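Local structure of DNA polymerase III subunit beta (Caulobacter crescentus, 5WCE) at residues 133-144 and 220-231. The protein probably encircles DNA as a ring-shaped homodimer and tethers DNA polymerases and other proteins to it, making replication processive. Numbering follows the deposited sequence.
Sequences SSRIAVDTNELI and MESAGETVDLQV
I136 and V138 pair with L229 and V227 as two hydrogen-bonded antiparallel sites, a worked example of how an edge strand is held by backbone bonds along its length and by backbone and side-chain bonds together at its ends. I136 N reaches L229 O at 2.8 Å, and V138 N meets V227 O at the same length; return bonds complete both pairs.

At either end of the paired strands side-chain bonds join further backbone bonds. T140 opens the helix: its N bonds to E225 O, while OG1, turned beside its own backbone N (chi1 -61°), donates to G224 O at 2.8 Å from above the carbonyl plane. D139 caps the same helix, OD1 accepting from E142 N. At the other end, S133 N bonds to V231 O, S133 OG accepts from V231 N and donates to S134 O, and Q230 NE2 donates to S133 O at 2.9 Å, nearly along the C=O axis. Q230 OE1 sits 4.2 Å above the centre of the R135 guanidinium and also accepts from R237. Shortening Q230 to an alanine is likely to leave S133 O without this donor and R237 without this acceptor, and to remove the amide from over one face of the R135 guanidinium.

Apolar contacts gather between the helix and segment 220-231. L143 crosses M220 at about a right angle, CD2 3.5 Å from CE, and also touches V227 CG1; the I144 and M220 side chains run past each other in opposite directions.

Within the central domain, strand 136-139 is one of the two outermost strands of its antiparallel sheet within this chain, and 226-231 separates it from strand 235-240, where E239 salt-bridges R135, V236 and F238 pack on L229, and F240 touches M220.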
loop_
_atom_site.group_PDB
_atom_site.type_symbol
_atom_site.label_atom_id
_atom_site.label_comp_id
_atom_site.label_asym_id
_atom_site.label_seq_id
_atom_site.Cartn_x
_atom_site.Cartn_y
_atom_site.Cartn_z
ATOM N N SER A 133 -34.275 15.982 12.639
ATOM C CA SER A 133 -34.567 15.957 14.075
ATOM C C SER A 133 -33.645 16.942 14.834
ATOM O O SER A 133 -32.604 17.404 14.311
ATOM C CB SER A 133 -34.340 14.575 14.644
ATOM O OG SER A 133 -32.964 14.162 14.598
ATOM N N SER A 134 -34.024 17.213 16.078
ATOM C CA SER A 134 -33.091 17.798 17.048
ATOM C C SER A 134 -31.876 16.888 17.234
ATOM O O SER A 134 -31.928 15.677 16.993
ATOM C CB SER A 134 -33.784 18.065 18.412
ATOM O OG SER A 134 -34.336 16.881 18.961
ATOM N N ARG A 135 -30.781 17.501 17.655
ATOM C CA ARG A 135 -29.534 16.817 17.952
ATOM C C ARG A 135 -29.737 15.754 19.033
ATOM O O ARG A 135 -30.347 16.002 20.056
ATOM C CB ARG A 135 -28.461 17.812 18.389
ATOM C CG ARG A 135 -27.950 18.642 17.224
ATOM C CD ARG A 135 -27.095 19.795 17.716
ATOM N NE ARG A 135 -26.661 20.579 16.576
ATOM C CZ ARG A 135 -27.443 21.432 15.902
ATOM N NH1 ARG A 135 -28.719 21.664 16.269
ATOM N NH2 ARG A 135 -26.939 22.073 14.859
ATOM N N ILE A 136 -29.207 14.573 18.749
ATOM C CA ILE A 136 -29.190 13.438 19.650
ATOM C C ILE A 136 -27.718 13.142 19.959
ATOM O O ILE A 136 -26.976 12.736 19.082
ATOM C CB ILE A 136 -29.818 12.229 18.960
ATOM C CG1 ILE A 136 -31.280 12.512 18.611
ATOM C CG2 ILE A 136 -29.675 11.002 19.825
ATOM C CD1 ILE A 136 -31.870 11.601 17.564
ATOM N N ALA A 137 -27.296 13.318 21.207
ATOM C CA ALA A 137 -25.913 13.029 21.618
ATOM C C ALA A 137 -25.723 11.527 21.753
ATOM O O ALA A 137 -26.506 10.857 22.428
ATOM C CB ALA A 137 -25.567 13.714 22.920
ATOM N N VAL A 138 -24.735 11.015 21.017
ATOM C CA VAL A 138 -24.369 9.620 21.021
ATOM C C VAL A 138 -22.949 9.490 21.484
ATOM O O VAL A 138 -22.038 10.108 20.925
ATOM C CB VAL A 138 -24.532 8.942 19.631
ATOM C CG1 VAL A 138 -24.318 7.447 19.748
ATOM C CG2 VAL A 138 -25.912 9.264 19.053
ATOM N N ASP A 139 -22.737 8.646 22.489
ATOM C CA ASP A 139 -21.372 8.347 22.894
ATOM C C ASP A 139 -20.505 7.900 21.705
ATOM O O ASP A 139 -20.870 6.980 20.943
ATOM C CB ASP A 139 -21.380 7.277 24.008
ATOM C CG ASP A 139 -20.009 6.970 24.473
ATOM O OD1 ASP A 139 -19.259 6.198 23.828
ATOM O OD2 ASP A 139 -19.637 7.557 25.475
ATOM N N THR A 140 -19.349 8.521 21.551
ATOM C CA THR A 140 -18.532 8.353 20.369
ATOM C C THR A 140 -17.983 6.945 20.221
ATOM O O THR A 140 -17.944 6.387 19.123
ATOM C CB THR A 140 -17.349 9.363 20.358
ATOM O OG1 THR A 140 -17.857 10.715 20.343
ATOM C CG2 THR A 140 -16.482 9.168 19.160
ATOM N N ASN A 141 -17.494 6.411 21.327
ATOM C CA ASN A 141 -16.976 5.032 21.335
ATOM C C ASN A 141 -18.075 4.018 21.012
ATOM O O ASN A 141 -17.831 3.093 20.263
ATOM C CB ASN A 141 -16.301 4.732 22.672
ATOM C CG ASN A 141 -14.923 5.416 22.800
ATOM O OD1 ASN A 141 -14.195 5.671 21.810
ATOM N ND2 ASN A 141 -14.556 5.669 24.022
ATOM N N GLU A 142 -19.276 4.232 21.554
ATOM C CA GLU A 142 -20.461 3.469 21.197
ATOM C C GLU A 142 -20.758 3.515 19.692
ATOM O O GLU A 142 -21.006 2.446 19.080
ATOM C CB GLU A 142 -21.658 3.892 22.013
ATOM C CG GLU A 142 -21.576 3.552 23.505
ATOM C CD GLU A 142 -21.500 2.047 23.722
ATOM O OE1 GLU A 142 -22.518 1.394 23.559
ATOM O OE2 GLU A 142 -20.420 1.542 24.037
ATOM N N LEU A 143 -20.710 4.722 19.092
ATOM C CA LEU A 143 -20.980 4.838 17.669
ATOM C C LEU A 143 -19.911 4.133 16.851
ATOM O O LEU A 143 -20.203 3.454 15.834
ATOM C CB LEU A 143 -21.152 6.318 17.287
ATOM C CG LEU A 143 -21.744 6.650 15.939
ATOM C CD1 LEU A 143 -23.069 5.921 15.789
ATOM C CD2 LEU A 143 -21.935 8.191 15.869
ATOM N N ILE A 144 -18.665 4.266 17.314
ATOM C CA ILE A 144 -17.533 3.618 16.667
ATOM C C ILE A 144 -17.768 2.085 16.685
ATOM O O ILE A 144 -17.569 1.456 15.680
ATOM C CB ILE A 144 -16.165 4.003 17.291
ATOM C CG1 ILE A 144 -15.737 5.395 16.798
ATOM C CG2 ILE A 144 -15.066 2.969 16.919
ATOM C CD1 ILE A 144 -14.496 5.952 17.521
ATOM N N MET A 220 -14.940 10.525 13.277
ATOM C CA MET A 220 -14.988 10.012 14.638
ATOM C C MET A 220 -13.631 9.779 15.264
ATOM O O MET A 220 -13.551 9.846 16.472
ATOM C CB MET A 220 -15.762 8.700 14.699
ATOM C CG MET A 220 -17.229 8.950 14.700
ATOM S SD MET A 220 -18.154 7.423 14.566
ATOM C CE MET A 220 -19.399 7.971 13.402
ATOM N N GLU A 221 -12.584 9.516 14.467
ATOM C CA GLU A 221 -11.256 9.294 15.049
ATOM C C GLU A 221 -10.739 10.545 15.788
ATOM O O GLU A 221 -10.005 10.398 16.753
ATOM C CB GLU A 221 -10.232 8.731 14.063
ATOM C CG GLU A 221 -9.274 7.739 14.738
ATOM C CD GLU A 221 -9.889 6.360 14.985
ATOM O OE1 GLU A 221 -9.668 5.456 14.165
ATOM O OE2 GLU A 221 -10.610 6.160 15.979
ATOM N N SER A 222 -11.160 11.748 15.376
ATOM C CA SER A 222 -10.738 13.025 15.998
ATOM C C SER A 222 -11.829 13.682 16.865
ATOM O O SER A 222 -11.634 14.824 17.313
ATOM C CB SER A 222 -10.374 14.028 14.898
ATOM O OG SER A 222 -9.441 13.548 13.931
ATOM N N ALA A 223 -12.956 12.998 17.111
ATOM C CA ALA A 223 -14.091 13.583 17.817
ATOM C C ALA A 223 -13.871 13.618 19.307
ATOM O O ALA A 223 -12.913 13.069 19.787
ATOM C CB ALA A 223 -15.379 12.799 17.500
ATOM N N GLY A 224 -14.804 14.245 20.020
ATOM C CA GLY A 224 -14.841 14.311 21.478
ATOM C C GLY A 224 -15.598 13.158 22.114
ATOM O O GLY A 224 -15.700 12.078 21.515
ATOM N N GLU A 225 -16.163 13.376 23.294
ATOM C CA GLU A 225 -16.845 12.279 24.021
ATOM C C GLU A 225 -18.123 11.802 23.330
ATOM O O GLU A 225 -18.503 10.617 23.426
ATOM C CB GLU A 225 -17.217 12.709 25.463
ATOM C CG GLU A 225 -16.043 12.884 26.440
ATOM C CD GLU A 225 -15.360 11.564 26.807
ATOM O OE1 GLU A 225 -15.744 10.919 27.822
ATOM O OE2 GLU A 225 -14.436 11.163 26.065
ATOM N N THR A 226 -18.821 12.749 22.687
ATOM C CA THR A 226 -20.045 12.445 21.983
ATOM C C THR A 226 -20.025 13.029 20.580
ATOM O O THR A 226 -19.242 13.920 20.256
ATOM C CB THR A 226 -21.310 12.914 22.730
ATOM O OG1 THR A 226 -21.312 14.316 22.841
ATOM C CG2 THR A 226 -21.396 12.339 24.133
ATOM N N VAL A 227 -20.849 12.423 19.733
ATOM C CA VAL A 227 -21.146 12.889 18.370
ATOM C C VAL A 227 -22.655 13.178 18.390
ATOM O O VAL A 227 -23.459 12.356 18.907
ATOM C CB VAL A 227 -20.822 11.812 17.329
ATOM C CG1 VAL A 227 -21.338 12.160 15.931
ATOM C CG2 VAL A 227 -19.337 11.558 17.318
ATOM N N ASP A 228 -23.028 14.349 17.870
ATOM C CA ASP A 228 -24.417 14.667 17.660
ATOM C C ASP A 228 -24.981 14.065 16.332
ATOM O O ASP A 228 -24.380 14.214 15.249
ATOM C CB ASP A 228 -24.629 16.189 17.751
ATOM C CG ASP A 228 -24.682 16.689 19.195
ATOM O OD1 ASP A 228 -24.594 15.883 20.143
ATOM O OD2 ASP A 228 -24.882 17.870 19.415
ATOM N N LEU A 229 -26.135 13.388 16.434
ATOM C CA LEU A 229 -26.774 12.767 15.312
ATOM C C LEU A 229 -28.131 13.431 15.094
ATOM O O LEU A 229 -28.912 13.706 16.051
ATOM C CB LEU A 229 -26.930 11.260 15.557
ATOM C CG LEU A 229 -27.655 10.427 14.514
ATOM C CD1 LEU A 229 -26.871 10.348 13.217
ATOM C CD2 LEU A 229 -27.822 9.018 15.055
ATOM N N GLN A 230 -28.430 13.708 13.828
ATOM C CA GLN A 230 -29.739 14.145 13.425
ATOM C C GLN A 230 -30.203 13.287 12.283
ATOM O O GLN A 230 -29.405 12.859 11.435
ATOM C CB GLN A 230 -29.764 15.625 13.042
ATOM C CG GLN A 230 -29.400 16.555 14.169
ATOM C CD GLN A 230 -29.126 17.963 13.674
ATOM O OE1 GLN A 230 -28.044 18.255 13.164
ATOM N NE2 GLN A 230 -30.100 18.824 13.822
ATOM N N VAL A 231 -31.510 13.036 12.275
ATOM C CA VAL A 231 -32.078 12.144 11.295
ATOM C C VAL A 231 -33.417 12.673 10.797
ATOM O O VAL A 231 -34.170 13.273 11.541
ATOM C CB VAL A 231 -32.299 10.750 11.899
ATOM C CG1 VAL A 231 -32.878 9.806 10.860
ATOM C CG2 VAL A 231 -31.006 10.185 12.443
#